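Long-range contact in D-alanyl-lipoteichoic acid synthetase (Streptococcus pneumoniae, PDB 3BMA), which probably takes part in lipoteichoic acid biosynthesis at the cell membrane, helping to add D-alanine to the polymer: residues L260-L270 with Y306-T317. The protein carries 1 engineered substitution. Residues are numbered along the deposited sequence; the frame is centred on the assembly and turned at random. Where two conformers were deposited one is given.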
ATOM      1  N   LEU C 260       3.928 -45.816  38.531  1.00 63.41           N
ATOM      2  CA  LEU C 260       4.334 -46.012  37.134  1.00 57.88           C
ATOM      3  C   LEU C 260       4.186 -47.457  36.646  1.00 60.51           C
ATOM      4  O   LEU C 260       4.219 -47.708  35.441  1.00 62.44           O
ATOM      5  CB  LEU C 260       5.776 -45.525  36.913  1.00 57.07           C
ATOM      6  CG  LEU C 260       6.062 -44.018  36.870  1.00 49.49           C
ATOM      7  CD1 LEU C 260       7.565 -43.760  36.844  1.00 46.90           C
ATOM      8  CD2 LEU C 260       5.370 -43.330  35.690  1.00 49.52           C
ATOM      9  N   LYS C 261       4.037 -48.393  37.587  1.00 59.37           N
ATOM     10  CA  LYS C 261       3.793 -49.808  37.290  1.00 55.89           C
ATOM     11  C   LYS C 261       2.438 -50.000  36.608  1.00 57.41           C
ATOM     12  O   LYS C 261       1.401 -49.599  37.147  1.00 57.12           O
ATOM     13  CB  LYS C 261       3.875 -50.636  38.579  1.00 58.63           C
ATOM     14  CG  LYS C 261       3.497 -52.114  38.454  1.00 65.26           C
ATOM     15  CD  LYS C 261       4.685 -52.980  38.049  1.00 75.89           C
ATOM     16  CE  LYS C 261       4.547 -54.409  38.568  1.00 75.21           C
ATOM     17  NZ  LYS C 261       3.408 -55.142  37.948  1.00 76.35           N
ATOM     18  N   ASP C 262       2.477 -50.605  35.418  1.00 56.70           N
ATOM     19  CA  ASP C 262       1.310 -50.825  34.542  1.00 57.02           C
ATOM     20  C   ASP C 262       0.543 -49.560  34.132  1.00 55.89           C
ATOM     21  O   ASP C 262      -0.672 -49.607  33.909  1.00 57.25           O
ATOM     22  CB  ASP C 262       0.368 -51.904  35.102  1.00 62.94           C
ATOM     23  CG  ASP C 262       0.884 -53.314  34.869  1.00 72.70           C
ATOM     24  OD1 ASP C 262       1.594 -53.543  33.863  1.00 76.34           O
ATOM     25  OD2 ASP C 262       0.569 -54.202  35.692  1.00 83.22           O
ATOM     26  N   SER C 263       1.270 -48.445  34.028  1.00 56.34           N
ATOM     27  CA  SER C 263       0.695 -47.149  33.669  0.50 55.06           C
ATOM     28  C   SER C 263       0.349 -47.069  32.185  1.00 57.49           C
ATOM     29  O   SER C 263      -0.663 -46.490  31.805  1.00 61.04           O
ATOM     30  CB  SER C 263       1.661 -46.021  34.039  0.50 53.92           C
ATOM     31  OG  SER C 263       1.310 -44.806  33.397  0.50 56.10           O
ATOM     32  N   GLN C 264       1.198 -47.652  31.349  1.00 57.21           N
ATOM     33  CA  GLN C 264       1.025 -47.559  29.905  1.00 58.09           C
ATOM     34  C   GLN C 264       0.333 -48.792  29.313  1.00 59.46           C
ATOM     35  O   GLN C 264       0.561 -49.147  28.154  1.00 60.32           O
ATOM     36  CB  GLN C 264       2.381 -47.278  29.241  1.00 57.24           C
ATOM     37  CG  GLN C 264       3.077 -46.027  29.796  1.00 53.59           C
ATOM     38  CD  GLN C 264       4.491 -45.822  29.275  1.00 59.51           C
ATOM     39  OE1 GLN C 264       5.128 -46.744  28.764  1.00 59.00           O
ATOM     40  NE2 GLN C 264       4.993 -44.602  29.417  1.00 60.44           N
ATOM     41  N   LYS C 265      -0.536 -49.415  30.109  1.00 60.73           N
ATOM     42  CA  LYS C 265      -1.219 -50.658  29.730  1.00 61.73           C
ATOM     43  C   LYS C 265      -2.238 -50.522  28.597  1.00 61.32           C
ATOM     44  O   LYS C 265      -2.472 -51.482  27.859  1.00 61.95           O
ATOM     45  CB  LYS C 265      -1.872 -51.323  30.946  1.00 63.39           C
ATOM     46  CG  LYS C 265      -1.062 -52.475  31.519  1.00 71.19           C
ATOM     47  CD  LYS C 265      -1.967 -53.519  32.151  1.00 77.29           C
ATOM     48  CE  LYS C 265      -1.308 -54.890  32.147  1.00 81.47           C
ATOM     49  NZ  LYS C 265      -2.281 -55.977  32.447  1.00 83.49           N
ATOM     50  N   SER C 266      -2.837 -49.337  28.468  1.00 57.17           N
ATOM     51  CA  SER C 266      -3.792 -49.061  27.389  1.00 54.03           C
ATOM     52  C   SER C 266      -3.314 -47.935  26.458  1.00 47.26           C
ATOM     53  O   SER C 266      -4.106 -47.373  25.691  1.00 39.46           O
ATOM     54  CB  SER C 266      -5.189 -48.764  27.954  1.00 58.07           C
ATOM     55  OG  SER C 266      -5.209 -47.545  28.675  1.00 68.11           O
ATOM     56  N   PHE C 267      -2.020 -47.621  26.545  1.00 42.27           N
ATOM     57  CA  PHE C 267      -1.344 -46.665  25.660  1.00 41.81           C
ATOM     58  C   PHE C 267      -1.265 -47.201  24.232  1.00 43.31           C
ATOM     59  O   PHE C 267      -0.773 -48.310  24.005  1.00 45.07           O
ATOM     60  CB  PHE C 267       0.083 -46.405  26.161  1.00 46.48           C
ATOM     61  CG  PHE C 267       0.223 -45.222  27.087  1.00 47.84           C
ATOM     62  CD1 PHE C 267       1.332 -44.389  26.983  1.00 50.57           C
ATOM     63  CD2 PHE C 267      -0.741 -44.935  28.055  1.00 57.16           C
ATOM     64  CE1 PHE C 267       1.492 -43.290  27.828  1.00 54.81           C
ATOM     65  CE2 PHE C 267      -0.595 -43.834  28.903  1.00 64.11           C
ATOM     66  CZ  PHE C 267       0.527 -43.011  28.790  1.00 58.78           C
ATOM     67  N   THR C 268      -1.755 -46.414  23.277  1.00 40.83           N
ATOM     68  CA  THR C 268      -1.672 -46.757  21.854  1.00 37.47           C
ATOM     69  C   THR C 268      -1.237 -45.560  20.998  1.00 38.29           C
ATOM     70  O   THR C 268      -1.698 -44.435  21.195  1.00 38.24           O
ATOM     71  CB  THR C 268      -2.996 -47.385  21.315  1.00 34.51           C
ATOM     72  OG1 THR C 268      -2.868 -47.652  19.916  1.00 42.76           O
ATOM     73  CG2 THR C 268      -4.204 -46.473  21.540  1.00 30.84           C
ATOM     74  N   TYR C 269      -0.338 -45.808  20.051  1.00 33.80           N
ATOM     75  CA  TYR C 269       0.153 -44.744  19.182  1.00 26.72           C
ATOM     76  C   TYR C 269      -0.369 -44.871  17.758  1.00 26.67           C
ATOM     77  O   TYR C 269       0.169 -44.260  16.832  1.00 32.29           O
ATOM     78  CB  TYR C 269       1.688 -44.682  19.187  1.00 23.35           C
ATOM     79  CG  TYR C 269       2.311 -44.506  20.554  1.00 33.62           C
ATOM     80  CD1 TYR C 269       3.415 -45.268  20.936  1.00 33.23           C
ATOM     81  CD2 TYR C 269       1.803 -43.576  21.464  1.00 32.56           C
ATOM     82  CE1 TYR C 269       3.996 -45.110  22.188  1.00 31.16           C
ATOM     83  CE2 TYR C 269       2.376 -43.413  22.718  1.00 31.35           C
ATOM     84  CZ  TYR C 269       3.472 -44.184  23.070  1.00 28.36           C
ATOM     85  OH  TYR C 269       4.047 -44.025  24.309  1.00 39.21           O
ATOM     86  N   LEU C 270      -1.417 -45.669  17.585  1.00 30.85           N
ATOM     87  CA  LEU C 270      -1.961 -45.924  16.262  1.00 35.79           C
ATOM     88  C   LEU C 270      -2.840 -44.782  15.785  1.00 39.49           C
ATOM     89  O   LEU C 270      -2.982 -44.562  14.581  1.00 43.20           O
ATOM     90  CB  LEU C 270      -2.736 -47.242  16.235  1.00 37.86           C
ATOM     91  CG  LEU C 270      -1.921 -48.536  16.121  1.00 41.02           C
ATOM     92  CD1 LEU C 270      -2.768 -49.741  16.502  1.00 40.56           C
ATOM     93  CD2 LEU C 270      -1.336 -48.699  14.719  1.00 42.75           C
ATOM     94  N   TYR C 306       7.885 -52.919  32.468  1.00 61.49           N
ATOM     95  CA  TYR C 306       7.449 -52.395  33.763  1.00 60.97           C
ATOM     96  C   TYR C 306       6.183 -51.548  33.638  1.00 59.33           C
ATOM     97  O   TYR C 306       5.242 -51.719  34.416  1.00 61.36           O
ATOM     98  CB  TYR C 306       8.567 -51.585  34.435  1.00 61.54           C
ATOM     99  CG  TYR C 306       8.256 -51.181  35.863  1.00 66.93           C
ATOM    100  CD1 TYR C 306       8.438 -52.080  36.916  1.00 72.35           C
ATOM    101  CD2 TYR C 306       7.780 -49.901  36.164  1.00 67.93           C
ATOM    102  CE1 TYR C 306       8.153 -51.718  38.231  1.00 73.24           C
ATOM    103  CE2 TYR C 306       7.489 -49.530  37.477  1.00 69.41           C
ATOM    104  CZ  TYR C 306       7.678 -50.444  38.504  1.00 70.73           C
ATOM    105  OH  TYR C 306       7.398 -50.090  39.802  1.00 64.58           O
ATOM    106  N   ALA C 307       6.169 -50.644  32.658  1.00 56.51           N
ATOM    107  CA  ALA C 307       5.054 -49.719  32.456  1.00 51.42           C
ATOM    108  C   ALA C 307       3.874 -50.335  31.708  1.00 52.17           C
ATOM    109  O   ALA C 307       2.784 -49.767  31.701  1.00 59.22           O
ATOM    110  CB  ALA C 307       5.529 -48.456  31.753  1.00 53.04           C
ATOM    111  N   GLY C 308       4.090 -51.485  31.071  1.00 48.76           N
ATOM    112  CA  GLY C 308       3.013 -52.189  30.370  1.00 39.99           C
ATOM    113  C   GLY C 308       2.754 -51.697  28.960  1.00 39.60           C
ATOM    114  O   GLY C 308       1.675 -51.921  28.404  1.00 47.98           O
ATOM    115  N   LEU C 309       3.746 -51.025  28.383  1.00 43.96           N
ATOM    116  CA  LEU C 309       3.680 -50.533  27.009  1.00 45.31           C
ATOM    117  C   LEU C 309       3.837 -51.718  26.052  1.00 45.12           C
ATOM    118  O   LEU C 309       4.875 -52.378  26.037  1.00 43.67           O
ATOM    119  CB  LEU C 309       4.777 -49.482  26.786  1.00 45.65           C
ATOM    120  CG  LEU C 309       4.773 -48.402  25.690  1.00 47.93           C
ATOM    121  CD1 LEU C 309       5.265 -48.908  24.338  1.00 52.08           C
ATOM    122  CD2 LEU C 309       3.420 -47.736  25.561  1.00 47.07           C
ATOM    123  N   ARG C 310       2.791 -51.975  25.268  1.00 46.98           N
ATOM    124  CA  ARG C 310       2.709 -53.154  24.401  1.00 48.58           C
ATOM    125  C   ARG C 310       3.673 -53.122  23.204  1.00 52.11           C
ATOM    126  O   ARG C 310       3.692 -52.159  22.431  1.00 48.57           O
ATOM    127  CB  ARG C 310       1.267 -53.355  23.916  1.00 40.21           C
ATOM    128  CG  ARG C 310       0.270 -53.668  25.032  1.00 44.01           C
ATOM    129  CD  ARG C 310      -1.178 -53.526  24.563  1.00 52.23           C
ATOM    130  NE  ARG C 310      -1.585 -52.128  24.408  1.00 55.20           N
ATOM    131  CZ  ARG C 310      -2.716 -51.723  23.830  1.00 58.50           C
ATOM    132  NH1 ARG C 310      -3.578 -52.601  23.332  1.00 61.91           N
ATOM    133  NH2 ARG C 310      -2.987 -50.429  23.744  1.00 50.49           N
ATOM    134  N   GLU C 311       4.467 -54.187  23.068  1.00 54.90           N
ATOM    135  CA  GLU C 311       5.402 -54.351  21.950  1.00 56.58           C
ATOM    136  C   GLU C 311       4.672 -54.610  20.637  1.00 53.44           C
ATOM    137  O   GLU C 311       5.139 -54.200  19.576  1.00 53.40           O
ATOM    138  CB  GLU C 311       6.380 -55.496  22.217  1.00 57.37           C
ATOM    139  CG  GLU C 311       7.427 -55.203  23.281  1.00 67.73           C
ATOM    140  CD  GLU C 311       8.407 -56.352  23.489  1.00 67.86           C
ATOM    141  OE1 GLU C 311       8.838 -56.965  22.487  1.00 70.19           O
ATOM    142  OE2 GLU C 311       8.752 -56.634  24.658  1.00 73.94           O
ATOM    143  N   ASP C 312       3.534 -55.298  20.726  1.00 56.25           N
ATOM    144  CA  ASP C 312       2.673 -55.574  19.574  1.00 57.03           C
ATOM    145  C   ASP C 312       2.066 -54.300  18.984  1.00 55.30           C
ATOM    146  O   ASP C 312       1.927 -54.188  17.767  1.00 55.45           O
ATOM    147  CB  ASP C 312       1.565 -56.573  19.942  1.00 56.18           C
ATOM    148  CG  ASP C 312       0.858 -56.216  21.242  1.00 66.76           C
ATOM    149  OD1 ASP C 312      -0.286 -55.709  21.185  1.00 61.80           O
ATOM    150  OD2 ASP C 312       1.452 -56.437  22.321  1.00 72.32           O
ATOM    151  N   MET C 313       1.710 -53.355  19.856  1.00 53.01           N
ATOM    152  CA  MET C 313       1.215 -52.039  19.449  1.00 47.43           C
ATOM    153  C   MET C 313       2.358 -51.223  18.857  1.00 46.30           C
ATOM    154  O   MET C 313       2.207 -50.635  17.789  1.00 44.84           O
ATOM    155  CB  MET C 313       0.585 -51.301  20.643  1.00 46.84           C
ATOM    156  CG  MET C 313       0.146 -49.834  20.391  1.00 43.48           C
ATOM    157  SD  MET C 313       1.431 -48.552  20.538  1.00 30.03           S
ATOM    158  CE  MET C 313       2.088 -48.874  22.170  1.00 27.06           C
ATOM    159  N   TYR C 314       3.491 -51.203  19.560  1.00 41.50           N
ATOM    160  CA  TYR C 314       4.648 -50.385  19.183  1.00 42.28           C
ATOM    161  C   TYR C 314       5.209 -50.685  17.790  1.00 45.37           C
ATOM    162  O   TYR C 314       5.636 -49.772  17.086  1.00 44.44           O
ATOM    163  CB  TYR C 314       5.758 -50.493  20.235  1.00 40.25           C
ATOM    164  CG  TYR C 314       6.782 -49.380  20.149  1.00 43.19           C
ATOM    165  CD1 TYR C 314       8.017 -49.586  19.532  1.00 41.49           C
ATOM    166  CD2 TYR C 314       6.513 -48.116  20.673  1.00 42.54           C
ATOM    167  CE1 TYR C 314       8.957 -48.565  19.443  1.00 39.88           C
ATOM    168  CE2 TYR C 314       7.449 -47.086  20.589  1.00 47.94           C
ATOM    169  CZ  TYR C 314       8.671 -47.321  19.977  1.00 45.88           C
ATOM    170  OH  TYR C 314       9.606 -46.314  19.885  1.00 45.84           O
ATOM    171  N   GLN C 315       5.210 -51.958  17.398  1.00 45.20           N
ATOM    172  CA  GLN C 315       5.668 -52.336  16.062  1.00 42.95           C
ATOM    173  C   GLN C 315       4.576 -52.128  15.016  1.00 40.17           C
ATOM    174  O   GLN C 315       4.873 -51.961  13.835  1.00 39.82           O
ATOM    175  CB  GLN C 315       6.186 -53.777  16.034  1.00 48.74           C
ATOM    176  CG  GLN C 315       7.363 -54.058  16.981  1.00 56.91           C
ATOM    177  CD  GLN C 315       8.600 -53.200  16.710  1.00 61.18           C
ATOM    178  OE1 GLN C 315       8.935 -52.900  15.560  1.00 58.62           O
ATOM    179  NE2 GLN C 315       9.293 -52.817  17.782  1.00 55.24           N
ATOM    180  N   GLN C 316       3.322 -52.130  15.459  1.00 39.20           N
ATOM    181  CA  GLN C 316       2.180 -51.879  14.582  1.00 44.71           C
ATOM    182  C   GLN C 316       2.086 -50.405  14.172  1.00 41.05           C
ATOM    183  O   GLN C 316       1.582 -50.093  13.089  1.00 44.93           O
ATOM    184  CB  GLN C 316       0.885 -52.334  15.254  1.00 47.01           C
ATOM    185  CG  GLN C 316      -0.249 -52.678  14.305  1.00 53.49           C
ATOM    186  CD  GLN C 316      -1.527 -53.055  15.032  1.00 54.96           C
ATOM    187  OE1 GLN C 316      -2.630 -52.774  14.553  1.00 65.99           O
ATOM    188  NE2 GLN C 316      -1.388 -53.691  16.195  1.00 50.18           N
ATOM    189  N   THR C 317       2.565 -49.507  15.041  1.00 42.01           N
ATOM    190  CA  THR C 317       2.627 -48.070  14.753  0.50 38.78           C
ATOM    191  C   THR C 317       3.823 -47.730  13.870  1.00 37.09           C
ATOM    192  O   THR C 317       3.754 -46.831  13.034  1.00 33.89           O
ATOM    193  CB  THR C 317       2.726 -47.237  16.041  0.50 39.60           C
ATOM    194  OG1 THR C 317       3.966 -47.518  16.702  0.50 41.58           O
ATOM    195  CG2 THR C 317       1.594 -47.576  16.965  0.50 29.20           C
TER
HETATM  196  O   HOH W   1       0.148 -50.335  25.657  1.00 43.09           O
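M313 reaches from its helix to the extended part of the loop at F267-Y269. CB points toward the loop, and CG, anti to the backbone N (chi1 174°), lies beside T268, 3.8 Å from its OG1. Bends about CB-CG and CG-SD bring the sulfur to Y269 N, from which it accepts a weak hydrogen bond (3.3 Å), and into an oblique Met-aromatic contact with the Y269 ring. The methyl CE ends 3.4 Å from F267 O and touches Y269 CD1; a flexible thioether can follow this path.

The loop lines the end of helix 301-307 and the start of helix 311-326, which follow strand 291-296 of the parallel sheet in this SGNH-hydrolase-clan fold. R310, at the N-cap, bends at chi3 to send NH2 to F267 O (3.1 Å), above the carbonyl plane. A water bridges its N and NE to Q264 O and F267 O. G308 leaves the helix with positive phi (84°), easy for glycine, and its O meets the CA-H of K265. Beyond it, D262 N bonds Y306 O almost straight (178°), while K261, bent at chi2, crosses the Y306 ring, its CD methylene the CH-pi donor over one face, 4.0 Å from the centroid.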